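Local coordinates for protein 2,3-dehydroadipyl-CoA hydratase (Escherichia coli, PDB 4FZW) that catalyses the reversible hydration of 2,3-dehydroadipyl-CoA to 3-hydroxyadipyl-CoA in the phenylacetate degradation pathway, as a crotonase-fold enoyl-CoA hydratase, at residues S10-R14 and D47-S51; L29-M35 and T83-W88; A100-G104 and S183-L187; L147-V151 and Q173-V177. Numbering follows the deposited sequence.

Contact 1. Residues S10-R14 and D47-S51; sequences SRQQR and DTSIS
At one edge of the six-stranded sheet of the crotonase fold, the beta-hairpin turn between strands 7-12 and 15-20 meets the loop joining helix 31-46 to strand 52-56. That loop forms a type I beta turn from Asp47 to Ile50, closed by Ile50 N to Asp47 O (3.0 Å). An Asx turn is laid over it: Asp47 OD1 accepts from Ser49 N (2.7 Å), and also from Ser49 OG (2.7 Å). In the hairpin turn Gln13 has positive phi (59/-122), and Arg14 comes nearest to Ile50, with CA atoms 4.3 Å apart. The backbones join where Ser51 N donates to Arg14 O (2.8 Å), while Arg14 CA makes a CA-H...O contact to Ser49 O (3.2 Å). Arg14 (m, t, p, chi4 86°) curls its guanidinium round: NE and NH2 donate to Ser51 OG (2.8 and 3.0 Å), NH2 also to Thr48 O (2.8 Å), and Ser49 O lies over one face. Arg11 (chi1 t, chi2 95°, chi3 111°) bends across so that NH2 donates to Ser49 OG (2.7 Å), with a long salt bridge from NH2 to Asp47 OD2 (3.9 Å). The contact is thus predominantly polar, two arginines donating to Ser49 OG and Thr48 O of the turn and to the Ser51 hydroxyl just after it.

Contact 2. Residues L29-M35 and T83-W88; sequences LNNALLM and TRPQLW
Arg84 stretches across the gap between two helix starts and lays one face of its guanidinium over Leu34 CD2. Its side chain (m, t, chi3 110°, chi4 83°) carries NH2 to Leu29 O, just ahead of helix 31-46, for a hydrogen bond of 2.9 Å. Arg84 NH1 comes within 3.1 Å of Asn31 N, but both are donors; Glu70 accepts from Asn31 N and forms a weak, long ion pair with Arg84. The N-terminal ends of helices 31-46 and 84-92 of the crotonase fold thus pack side by side: the short axes of 31-35 and 84-88 cross at 30°, 10.4 Å apart at closest approach, with CA pairs Asn31-Arg84 at 7.1 Å and Met35-Leu87 at 6.7 Å. Leu34 (t, p) fills the space between them, its CD2 lying 3.8 Å from Leu87 CD1 and 4.0 Å from Trp88 CD1. Leu29 CD1 reaches Trp88 CH2 (4.0 Å), and Met35, with chi2 and chi3 both p, brings CE to Leu87 CD2 (3.9 Å). A glycerol, probably from crystallisation, is hydrogen-bonded to Arg84 NE and Trp88 NE1. A leucine-rich interface is therefore coupled to a guanidinium bonded to Leu29 O, and Arg84 and Trp88 together offer donors to a small polar molecule.

Contact 3. Residues A100-G104 and S183-L187; sequences AAVNG and SDLTL
Ala101, near the end of strand 98-102, points its CB at the first turn of helix 186-197, 4.3 Å from both Leu187 CA and Leu187 CD1; this pair also sets the register, with CA atoms 5.6 Å apart. Val102 turns its side chain away, yet its O touches Thr186 CG2 at 3.7 Å. Asn103, where the chain leaves the strand still extended (-115/140), aims back at the 183-187 segment with chi1 near -90°, its CA 6.3 Å from that of Ser183. Thr186 OG1, on a chi1 m rotamer, donates to Asn103 OD1 (2.8 Å), and Asn103 ND2 gives a weak hydrogen bond to Ser183 O (3.4 Å). The contact joins the central sheet, in which Ala101 pairs with strand 52-56 and Val102 with strand 119-123, to the start of helix 186-197. The carboxamide of Asn103 therefore uses both of its ends, accepting from the Thr186 hydroxyl and donating weakly to Ser183 O, beside a small alanine-leucine apolar patch.

Contact 4. Residues L147-V151 and Q173-V177; sequences LIRSV and QAGLV
Val151 is the main bump here: its side chain, chi1 m, fits into the bend of the 173-177 segment, with CB 4.0 Å from Ala174 CB and CG1 3.8 Å from Leu176 CB. One turn back on helix 146-162, Leu147 (t, p) extends CD1 to Leu176 CD1 at 3.8 Å, so the all-trans Leu176 side chain has a helix residue against both its base and its tip. The hollow is shaped by Gly175, the first residue past helix 168-173 to leave helical angles (86/15). A CB there would jam against the preceding carbonyl O and sit tightly against Ser150 O, so glycine is consistent with the close approach, in which the acceptors Ser150 O and Ala174 O lie 3.1 Å apart. CA atoms of Val151 and Ala174 are 5.1 Å apart, those of Ser150 and Leu176 6.0 Å, and Val151 CA makes a CA-H...O contact to Ala174 O (3.5 Å). Leu176 continues onto Phe128 of strand 127-129. Thus the link towards strand 180-181 is packed on helix 146-162, whose Ser150 touches Gly152 of another copy of this protein.

Overall arrangement
All four contacts belong to a single crotonase fold, and none touches another. Contacts 1 and 3 both reach the six-stranded sheet, with centres 20 Å apart, one at its edge strand 7-12 and the other at its interior strand 98-102. Contact 2 is linked to contact 3 along the chain, because helix 84-92 is followed by strand 98-102. Contact 4 is nested in the chain between the segments of contact 3, and their nearest atoms are about 6 Å apart. Contacts 1 and 4 lie on opposite sides of the chain's centre, 29 Å between centres. Contact 2 borders the glycerol, probably from the crystallisation liquor, and touches one further copy of the protein; contact 4 touches two.

Contact 1. Residues S10-R14 and D47-S51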
loop_
_atom_site.group_PDB
_atom_site.type_symbol
_atom_site.label_atom_id
_atom_site.label_comp_id
_atom_site.label_asym_id
_atom_site.label_seq_id
_atom_site.Cartn_x
_atom_site.Cartn_y
_atom_site.Cartn_z
ATOM N N SER B 10 -30.981 -23.555 -6.576
ATOM C CA SER B 10 -31.007 -24.722 -7.443
ATOM C C SER B 10 -29.597 -25.248 -7.650
ATOM O O SER B 10 -28.623 -24.589 -7.331
ATOM C CB SER B 10 -31.740 -24.445 -8.782
ATOM O OG SER B 10 -30.882 -23.960 -9.785
ATOM N N ARG B 11 -29.508 -26.447 -8.194
ATOM C CA ARG B 11 -28.281 -27.194 -8.152
ATOM C C ARG B 11 -28.037 -27.905 -9.469
ATOM O O ARG B 11 -28.957 -28.430 -10.095
ATOM C CB ARG B 11 -28.377 -28.225 -7.027
ATOM C CG ARG B 11 -27.357 -29.343 -7.093
ATOM C CD ARG B 11 -26.132 -29.049 -6.242
ATOM N NE ARG B 11 -26.072 -29.929 -5.084
ATOM C CZ ARG B 11 -25.067 -29.950 -4.217
ATOM N NH1 ARG B 11 -24.036 -29.133 -4.385
ATOM N NH2 ARG B 11 -25.091 -30.784 -3.179
ATOM N N GLN B 12 -26.786 -27.899 -9.897
ATOM C CA GLN B 12 -26.342 -28.755 -10.984
ATOM C C GLN B 12 -24.979 -29.299 -10.637
ATOM O O GLN B 12 -23.981 -28.603 -10.786
ATOM C CB GLN B 12 -26.304 -27.992 -12.310
ATOM C CG GLN B 12 -27.672 -27.598 -12.841
ATOM C CD GLN B 12 -27.592 -26.783 -14.114
ATOM O OE1 GLN B 12 -26.585 -26.122 -14.374
ATOM N NE2 GLN B 12 -28.652 -26.826 -14.915
ATOM N N GLN B 13 -24.927 -30.531 -10.147
ATOM C CA GLN B 13 -23.651 -31.107 -9.744
ATOM C C GLN B 13 -22.956 -30.282 -8.657
ATOM O O GLN B 13 -23.502 -30.076 -7.567
ATOM C CB GLN B 13 -22.730 -31.249 -10.957
ATOM C CG GLN B 13 -23.214 -32.250 -11.992
ATOM C CD GLN B 13 -23.352 -33.650 -11.432
ATOM O OE1 GLN B 13 -22.516 -34.097 -10.647
ATOM N NE2 GLN B 13 -24.412 -34.347 -11.831
ATOM N N ARG B 14 -21.744 -29.834 -8.950
ATOM C CA ARG B 14 -20.963 -29.056 -8.011
ATOM C C ARG B 14 -21.124 -27.562 -8.288
ATOM O O ARG B 14 -20.353 -26.742 -7.795
ATOM C CB ARG B 14 -19.498 -29.456 -8.144
ATOM C CG ARG B 14 -19.324 -30.958 -8.357
ATOM C CD ARG B 14 -17.886 -31.367 -8.176
ATOM N NE ARG B 14 -17.312 -30.652 -7.036
ATOM C CZ ARG B 14 -17.401 -31.054 -5.772
ATOM N NH1 ARG B 14 -18.025 -32.191 -5.477
ATOM N NH2 ARG B 14 -16.855 -30.325 -4.806
ATOM N N ASP B 47 -19.990 -26.422 2.105
ATOM C CA ASP B 47 -20.491 -27.636 1.470
ATOM C C ASP B 47 -19.475 -28.169 0.466
ATOM O O ASP B 47 -19.276 -27.571 -0.577
ATOM C CB ASP B 47 -21.832 -27.382 0.782
ATOM C CG ASP B 47 -22.364 -28.621 0.083
ATOM O OD1 ASP B 47 -21.604 -29.604 -0.024
ATOM O OD2 ASP B 47 -23.531 -28.617 -0.372
ATOM N N THR B 48 -18.850 -29.302 0.784
ATOM C CA THR B 48 -17.751 -29.844 -0.025
ATOM C C THR B 48 -18.230 -30.490 -1.326
ATOM O O THR B 48 -17.421 -30.962 -2.138
ATOM C CB THR B 48 -16.835 -30.833 0.780
ATOM O OG1 THR B 48 -17.602 -31.967 1.220
ATOM C CG2 THR B 48 -16.173 -30.119 1.980
ATOM N N SER B 49 -19.544 -30.493 -1.528
ATOM C CA SER B 49 -20.099 -30.930 -2.804
ATOM C C SER B 49 -20.272 -29.749 -3.768
ATOM O O SER B 49 -20.568 -29.949 -4.948
ATOM C CB SER B 49 -21.411 -31.703 -2.618
ATOM O OG SER B 49 -22.495 -30.852 -2.299
ATOM N N ILE B 50 -20.068 -28.525 -3.274
ATOM C CA ILE B 50 -20.107 -27.342 -4.136
ATOM C C ILE B 50 -18.714 -26.782 -4.450
ATOM O O ILE B 50 -17.841 -26.712 -3.572
ATOM C CB ILE B 50 -20.963 -26.217 -3.542
ATOM C CG1 ILE B 50 -22.379 -26.719 -3.265
ATOM C CG2 ILE B 50 -20.945 -25.012 -4.472
ATOM C CD1 ILE B 50 -23.292 -25.702 -2.634
ATOM N N SER B 51 -18.527 -26.386 -5.707
ATOM C CA SER B 51 -17.247 -25.873 -6.210
ATOM C C SER B 51 -17.372 -24.466 -6.817
ATOM O O SER B 51 -16.453 -23.656 -6.720
ATOM C CB SER B 51 -16.652 -26.828 -7.240
ATOM O OG SER B 51 -16.318 -28.064 -6.640
#

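Contact 2. Residues L29-M35 and T83-W88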
loop_
_atom_site.group_PDB
_atom_site.type_symbol
_atom_site.label_atom_id
_atom_site.label_comp_id
_atom_site.label_asym_id
_atom_site.label_seq_id
_atom_site.Cartn_x
_atom_site.Cartn_y
_atom_site.Cartn_z
ATOM N N LEU B 29 -32.527 -5.381 -4.684
ATOM C CA LEU B 29 -31.899 -6.057 -3.556
ATOM C C LEU B 29 -32.503 -5.604 -2.255
ATOM O O LEU B 29 -32.232 -4.522 -1.777
ATOM C CB LEU B 29 -30.388 -5.830 -3.555
ATOM C CG LEU B 29 -29.685 -6.519 -4.722
ATOM C CD1 LEU B 29 -28.208 -6.218 -4.695
ATOM C CD2 LEU B 29 -29.930 -8.008 -4.637
ATOM N N ASN B 30 -33.360 -6.444 -1.704
ATOM C CA ASN B 30 -33.874 -6.233 -0.353
ATOM C C ASN B 30 -32.815 -6.488 0.707
ATOM O O ASN B 30 -31.852 -7.233 0.491
ATOM C CB ASN B 30 -35.057 -7.163 -0.060
ATOM C CG ASN B 30 -36.382 -6.477 -0.211
ATOM O OD1 ASN B 30 -36.443 -5.261 -0.380
ATOM N ND2 ASN B 30 -37.463 -7.247 -0.112
ATOM N N ASN B 31 -33.021 -5.888 1.867
ATOM C CA ASN B 31 -32.288 -6.286 3.044
ATOM C C ASN B 31 -32.434 -7.787 3.271
ATOM O O ASN B 31 -31.451 -8.513 3.451
ATOM C CB ASN B 31 -32.834 -5.537 4.245
ATOM C CG ASN B 31 -31.751 -4.882 5.064
ATOM O OD1 ASN B 31 -30.681 -5.453 5.283
ATOM N ND2 ASN B 31 -32.023 -3.663 5.527
ATOM N N ALA B 32 -33.678 -8.251 3.265
ATOM C CA ALA B 32 -33.946 -9.668 3.434
ATOM C C ALA B 32 -33.310 -10.473 2.312
ATOM O O ALA B 32 -32.728 -11.512 2.579
ATOM C CB ALA B 32 -35.425 -9.925 3.516
ATOM N N LEU B 33 -33.399 -9.990 1.068
ATOM C CA LEU B 33 -32.840 -10.716 -0.081
ATOM C C LEU B 33 -31.316 -10.793 0.028
ATOM O O LEU B 33 -30.711 -11.873 -0.017
ATOM C CB LEU B 33 -33.267 -10.071 -1.399
ATOM C CG LEU B 33 -32.836 -10.741 -2.717
ATOM C CD1 LEU B 33 -33.077 -12.247 -2.699
ATOM C CD2 LEU B 33 -33.515 -10.087 -3.925
ATOM N N LEU B 34 -30.705 -9.635 0.202
ATOM C CA LEU B 34 -29.300 -9.570 0.554
ATOM C C LEU B 34 -28.907 -10.557 1.664
ATOM O O LEU B 34 -27.925 -11.292 1.515
ATOM C CB LEU B 34 -28.961 -8.162 1.004
ATOM C CG LEU B 34 -27.480 -7.862 0.894
ATOM C CD1 LEU B 34 -27.071 -8.026 -0.561
ATOM C CD2 LEU B 34 -27.178 -6.466 1.410
ATOM N N MET B 35 -29.646 -10.575 2.775
ATOM C CA MET B 35 -29.288 -11.468 3.891
ATOM C C MET B 35 -29.448 -12.944 3.514
ATOM O O MET B 35 -28.627 -13.774 3.886
ATOM C CB MET B 35 -30.084 -11.142 5.166
ATOM C CG MET B 35 -29.925 -12.169 6.294
ATOM S SD MET B 35 -28.387 -12.083 7.284
ATOM C CE MET B 35 -28.695 -10.595 8.244
ATOM N N THR B 83 -26.685 -2.377 9.013
ATOM C CA THR B 83 -26.224 -3.761 8.909
ATOM C C THR B 83 -25.655 -4.107 7.534
ATOM O O THR B 83 -24.744 -4.931 7.423
ATOM C CB THR B 83 -27.380 -4.745 9.206
ATOM O OG1 THR B 83 -26.881 -6.088 9.206
ATOM C CG2 THR B 83 -28.488 -4.609 8.158
ATOM N N ARG B 84 -26.191 -3.459 6.501
ATOM C CA ARG B 84 -25.919 -3.814 5.100
ATOM C C ARG B 84 -24.444 -3.946 4.700
ATOM O O ARG B 84 -24.074 -4.884 4.000
ATOM C CB ARG B 84 -26.619 -2.838 4.154
ATOM C CG ARG B 84 -28.023 -3.251 3.746
ATOM C CD ARG B 84 -28.659 -2.183 2.879
ATOM N NE ARG B 84 -28.795 -2.615 1.496
ATOM C CZ ARG B 84 -29.803 -3.359 1.056
ATOM N NH1 ARG B 84 -30.746 -3.752 1.902
ATOM N NH2 ARG B 84 -29.866 -3.712 -0.220
ATOM N N PRO B 85 -23.599 -2.997 5.132
ATOM C CA PRO B 85 -22.193 -3.063 4.724
ATOM C C PRO B 85 -21.470 -4.354 5.105
ATOM O O PRO B 85 -20.606 -4.804 4.346
ATOM C CB PRO B 85 -21.591 -1.848 5.415
ATOM C CG PRO B 85 -22.725 -0.843 5.354
ATOM C CD PRO B 85 -23.955 -1.659 5.641
ATOM N N GLN B 86 -21.829 -4.959 6.232
ATOM C CA GLN B 86 -21.178 -6.190 6.673
ATOM C C GLN B 86 -21.703 -7.391 5.882
ATOM O O GLN B 86 -21.022 -8.405 5.761
ATOM C CB GLN B 86 -21.419 -6.412 8.171
ATOM C CG GLN B 86 -22.881 -6.741 8.458
ATOM C CD GLN B 86 -23.185 -7.000 9.917
ATOM O OE1 GLN B 86 -22.431 -6.604 10.821
ATOM N NE2 GLN B 86 -24.314 -7.669 10.159
ATOM N N LEU B 87 -22.919 -7.283 5.354
ATOM C CA LEU B 87 -23.451 -8.323 4.455
ATOM C C LEU B 87 -22.679 -8.323 3.138
ATOM O O LEU B 87 -22.277 -9.376 2.636
ATOM C CB LEU B 87 -24.935 -8.117 4.193
ATOM C CG LEU B 87 -25.864 -8.040 5.401
ATOM C CD1 LEU B 87 -27.318 -7.989 4.935
ATOM C CD2 LEU B 87 -25.618 -9.227 6.328
ATOM N N TRP B 88 -22.451 -7.129 2.595
ATOM C CA TRP B 88 -21.588 -6.976 1.419
ATOM C C TRP B 88 -20.192 -7.587 1.637
ATOM O O TRP B 88 -19.681 -8.273 0.753
ATOM C CB TRP B 88 -21.504 -5.498 0.986
ATOM C CG TRP B 88 -22.789 -5.007 0.333
ATOM C CD1 TRP B 88 -23.822 -4.348 0.938
ATOM C CD2 TRP B 88 -23.173 -5.170 -1.046
ATOM N NE1 TRP B 88 -24.817 -4.080 0.025
ATOM C CE2 TRP B 88 -24.443 -4.574 -1.198
ATOM C CE3 TRP B 88 -22.560 -5.762 -2.164
ATOM C CZ2 TRP B 88 -25.120 -4.552 -2.430
ATOM C CZ3 TRP B 88 -23.235 -5.737 -3.388
ATOM C CH2 TRP B 88 -24.500 -5.134 -3.506
#

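Contact 3. Residues A100-G104 and S183-L187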
loop_
_atom_site.group_PDB
_atom_site.type_symbol
_atom_site.label_atom_id
_atom_site.label_comp_id
_atom_site.label_asym_id
_atom_site.label_seq_id
_atom_site.Cartn_x
_atom_site.Cartn_y
_atom_site.Cartn_z
ATOM N N ALA B 100 -21.451 -14.180 -12.181
ATOM C CA ALA B 100 -22.690 -13.444 -12.347
ATOM C C ALA B 100 -23.128 -13.610 -13.794
ATOM O O ALA B 100 -22.393 -13.230 -14.702
ATOM C CB ALA B 100 -22.480 -11.979 -12.034
ATOM N N ALA B 101 -24.306 -14.192 -14.011
ATOM C CA ALA B 101 -24.891 -14.278 -15.346
ATOM C C ALA B 101 -25.922 -13.189 -15.459
ATOM O O ALA B 101 -27.008 -13.299 -14.894
ATOM C CB ALA B 101 -25.540 -15.625 -15.546
ATOM N N VAL B 102 -25.575 -12.130 -16.177
ATOM C CA VAL B 102 -26.430 -10.954 -16.212
ATOM C C VAL B 102 -27.238 -10.857 -17.506
ATOM O O VAL B 102 -26.691 -10.822 -18.595
ATOM C CB VAL B 102 -25.620 -9.664 -15.990
ATOM C CG1 VAL B 102 -26.548 -8.446 -15.808
ATOM C CG2 VAL B 102 -24.699 -9.819 -14.809
ATOM N N ASN B 103 -28.550 -10.839 -17.350
ATOM C CA ASN B 103 -29.457 -10.497 -18.413
ATOM C C ASN B 103 -30.153 -9.218 -18.005
ATOM O O ASN B 103 -30.530 -9.044 -16.853
ATOM C CB ASN B 103 -30.506 -11.599 -18.653
ATOM C CG ASN B 103 -30.062 -12.634 -19.667
ATOM O OD1 ASN B 103 -29.629 -12.304 -20.776
ATOM N ND2 ASN B 103 -30.196 -13.900 -19.305
ATOM N N GLY B 104 -30.343 -8.331 -18.970
ATOM C CA GLY B 104 -31.054 -7.092 -18.739
ATOM C C GLY B 104 -30.363 -6.235 -17.696
ATOM O O GLY B 104 -29.143 -6.300 -17.534
ATOM N N SER B 183 -29.305 -13.343 -25.206
ATOM C CA SER B 183 -30.131 -13.369 -24.011
ATOM C C SER B 183 -30.702 -14.730 -23.602
ATOM O O SER B 183 -30.765 -15.055 -22.417
ATOM C CB SER B 183 -31.261 -12.357 -24.166
ATOM O OG SER B 183 -30.711 -11.091 -24.495
ATOM N N ASP B 184 -31.139 -15.520 -24.570
ATOM C CA ASP B 184 -31.774 -16.789 -24.264
ATOM C C ASP B 184 -30.731 -17.847 -23.947
ATOM O O ASP B 184 -31.081 -18.951 -23.524
ATOM C CB ASP B 184 -32.674 -17.231 -25.418
ATOM C CG ASP B 184 -33.785 -16.227 -25.716
ATOM O OD1 ASP B 184 -34.198 -15.491 -24.792
ATOM O OD2 ASP B 184 -34.240 -16.176 -26.878
ATOM N N LEU B 185 -29.453 -17.493 -24.122
ATOM C CA LEU B 185 -28.341 -18.421 -23.868
ATOM C C LEU B 185 -27.388 -18.045 -22.713
ATOM O O LEU B 185 -26.544 -18.840 -22.304
ATOM C CB LEU B 185 -27.540 -18.602 -25.144
ATOM C CG LEU B 185 -28.358 -19.386 -26.153
ATOM C CD1 LEU B 185 -27.751 -19.254 -27.545
ATOM C CD2 LEU B 185 -28.449 -20.829 -25.676
ATOM N N THR B 186 -27.538 -16.819 -22.221
ATOM C CA THR B 186 -26.650 -16.250 -21.233
ATOM C C THR B 186 -26.477 -17.168 -20.031
ATOM O O THR B 186 -25.369 -17.593 -19.732
ATOM C CB THR B 186 -27.178 -14.927 -20.684
ATOM O OG1 THR B 186 -27.726 -14.131 -21.744
ATOM C CG2 THR B 186 -26.035 -14.177 -19.932
ATOM N N LEU B 187 -27.587 -17.458 -19.355
ATOM C CA LEU B 187 -27.622 -18.286 -18.156
ATOM C C LEU B 187 -27.056 -19.659 -18.463
ATOM O O LEU B 187 -26.178 -20.157 -17.764
ATOM C CB LEU B 187 -29.071 -18.399 -17.650
ATOM C CG LEU B 187 -29.332 -19.285 -16.435
ATOM C CD1 LEU B 187 -28.246 -19.012 -15.362
ATOM C CD2 LEU B 187 -30.749 -19.070 -15.902
#

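Contact 4. Residues L147-V151 and Q173-V177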
loop_
_atom_site.group_PDB
_atom_site.type_symbol
_atom_site.label_atom_id
_atom_site.label_comp_id
_atom_site.label_asym_id
_atom_site.label_seq_id
_atom_site.Cartn_x
_atom_site.Cartn_y
_atom_site.Cartn_z
ATOM N N LEU B 147 -15.281 -0.797 -10.128
ATOM C CA LEU B 147 -15.464 -0.437 -11.522
ATOM C C LEU B 147 -14.193 0.171 -12.132
ATOM O O LEU B 147 -13.750 -0.231 -13.227
ATOM C CB LEU B 147 -16.674 0.499 -11.689
ATOM C CG LEU B 147 -17.079 0.845 -13.131
ATOM C CD1 LEU B 147 -17.200 -0.410 -14.004
ATOM C CD2 LEU B 147 -18.370 1.633 -13.153
ATOM N N ILE B 148 -13.594 1.120 -11.415
ATOM C CA ILE B 148 -12.416 1.807 -11.937
ATOM C C ILE B 148 -11.251 0.826 -12.078
ATOM O O ILE B 148 -10.433 0.937 -12.983
ATOM C CB ILE B 148 -12.049 3.033 -11.067
ATOM C CG1 ILE B 148 -10.867 3.799 -11.652
ATOM C CG2 ILE B 148 -11.796 2.617 -9.642
ATOM C CD1 ILE B 148 -10.790 5.237 -11.153
ATOM N N ARG B 149 -11.207 -0.159 -11.189
ATOM C CA ARG B 149 -10.153 -1.166 -11.217
ATOM C C ARG B 149 -10.204 -2.039 -12.471
ATOM O O ARG B 149 -9.203 -2.640 -12.854
ATOM C CB ARG B 149 -10.154 -2.009 -9.915
ATOM C CG ARG B 149 -9.442 -1.298 -8.768
ATOM C CD ARG B 149 -9.452 -2.105 -7.466
ATOM N NE ARG B 149 -8.619 -1.487 -6.432
ATOM C CZ ARG B 149 -8.999 -0.464 -5.666
ATOM N NH1 ARG B 149 -10.208 0.068 -5.802
ATOM N NH2 ARG B 149 -8.168 0.035 -4.760
ATOM N N SER B 150 -11.357 -2.105 -13.127
ATOM C CA SER B 150 -11.473 -2.977 -14.297
ATOM C C SER B 150 -11.825 -2.277 -15.611
ATOM O O SER B 150 -11.723 -2.894 -16.641
ATOM C CB SER B 150 -12.453 -4.122 -14.033
ATOM O OG SER B 150 -13.786 -3.655 -13.956
ATOM N N VAL B 151 -12.231 -1.008 -15.580
ATOM C CA VAL B 151 -12.527 -0.274 -16.823
ATOM C C VAL B 151 -11.810 1.077 -16.989
ATOM O O VAL B 151 -12.061 1.796 -17.952
ATOM C CB VAL B 151 -14.052 -0.074 -17.049
ATOM C CG1 VAL B 151 -14.811 -1.325 -16.678
ATOM C CG2 VAL B 151 -14.574 1.143 -16.313
ATOM N N GLN B 173 -15.837 -4.634 -24.004
ATOM C CA GLN B 173 -14.696 -3.925 -24.575
ATOM C C GLN B 173 -13.926 -3.209 -23.475
ATOM O O GLN B 173 -12.694 -3.126 -23.493
ATOM C CB GLN B 173 -15.159 -2.914 -25.625
ATOM N N ALA B 174 -14.675 -2.711 -22.500
ATOM C CA ALA B 174 -14.102 -1.987 -21.387
ATOM C C ALA B 174 -13.558 -2.976 -20.360
ATOM O O ALA B 174 -12.801 -2.591 -19.488
ATOM C CB ALA B 174 -15.155 -1.049 -20.757
ATOM N N GLY B 175 -13.932 -4.252 -20.473
ATOM C CA GLY B 175 -13.440 -5.257 -19.548
ATOM C C GLY B 175 -14.227 -5.404 -18.254
ATOM O O GLY B 175 -13.752 -6.013 -17.300
ATOM N N LEU B 176 -15.435 -4.848 -18.214
ATOM C CA LEU B 176 -16.359 -5.041 -17.084
ATOM C C LEU B 176 -16.951 -6.458 -17.164
ATOM O O LEU B 176 -17.250 -7.093 -16.164
ATOM C CB LEU B 176 -17.471 -3.951 -17.086
ATOM C CG LEU B 176 -18.435 -3.729 -15.893
ATOM C CD1 LEU B 176 -19.419 -2.629 -16.198
ATOM C CD2 LEU B 176 -19.214 -4.969 -15.490
ATOM N N VAL B 177 -17.074 -6.956 -18.386
ATOM C CA VAL B 177 -17.684 -8.257 -18.672
ATOM C C VAL B 177 -16.708 -9.025 -19.552
ATOM O O VAL B 177 -15.910 -8.429 -20.253
ATOM C CB VAL B 177 -19.042 -8.049 -19.405
ATOM C CG1 VAL B 177 -19.498 -9.305 -20.103
ATOM C CG2 VAL B 177 -20.097 -7.544 -18.428
#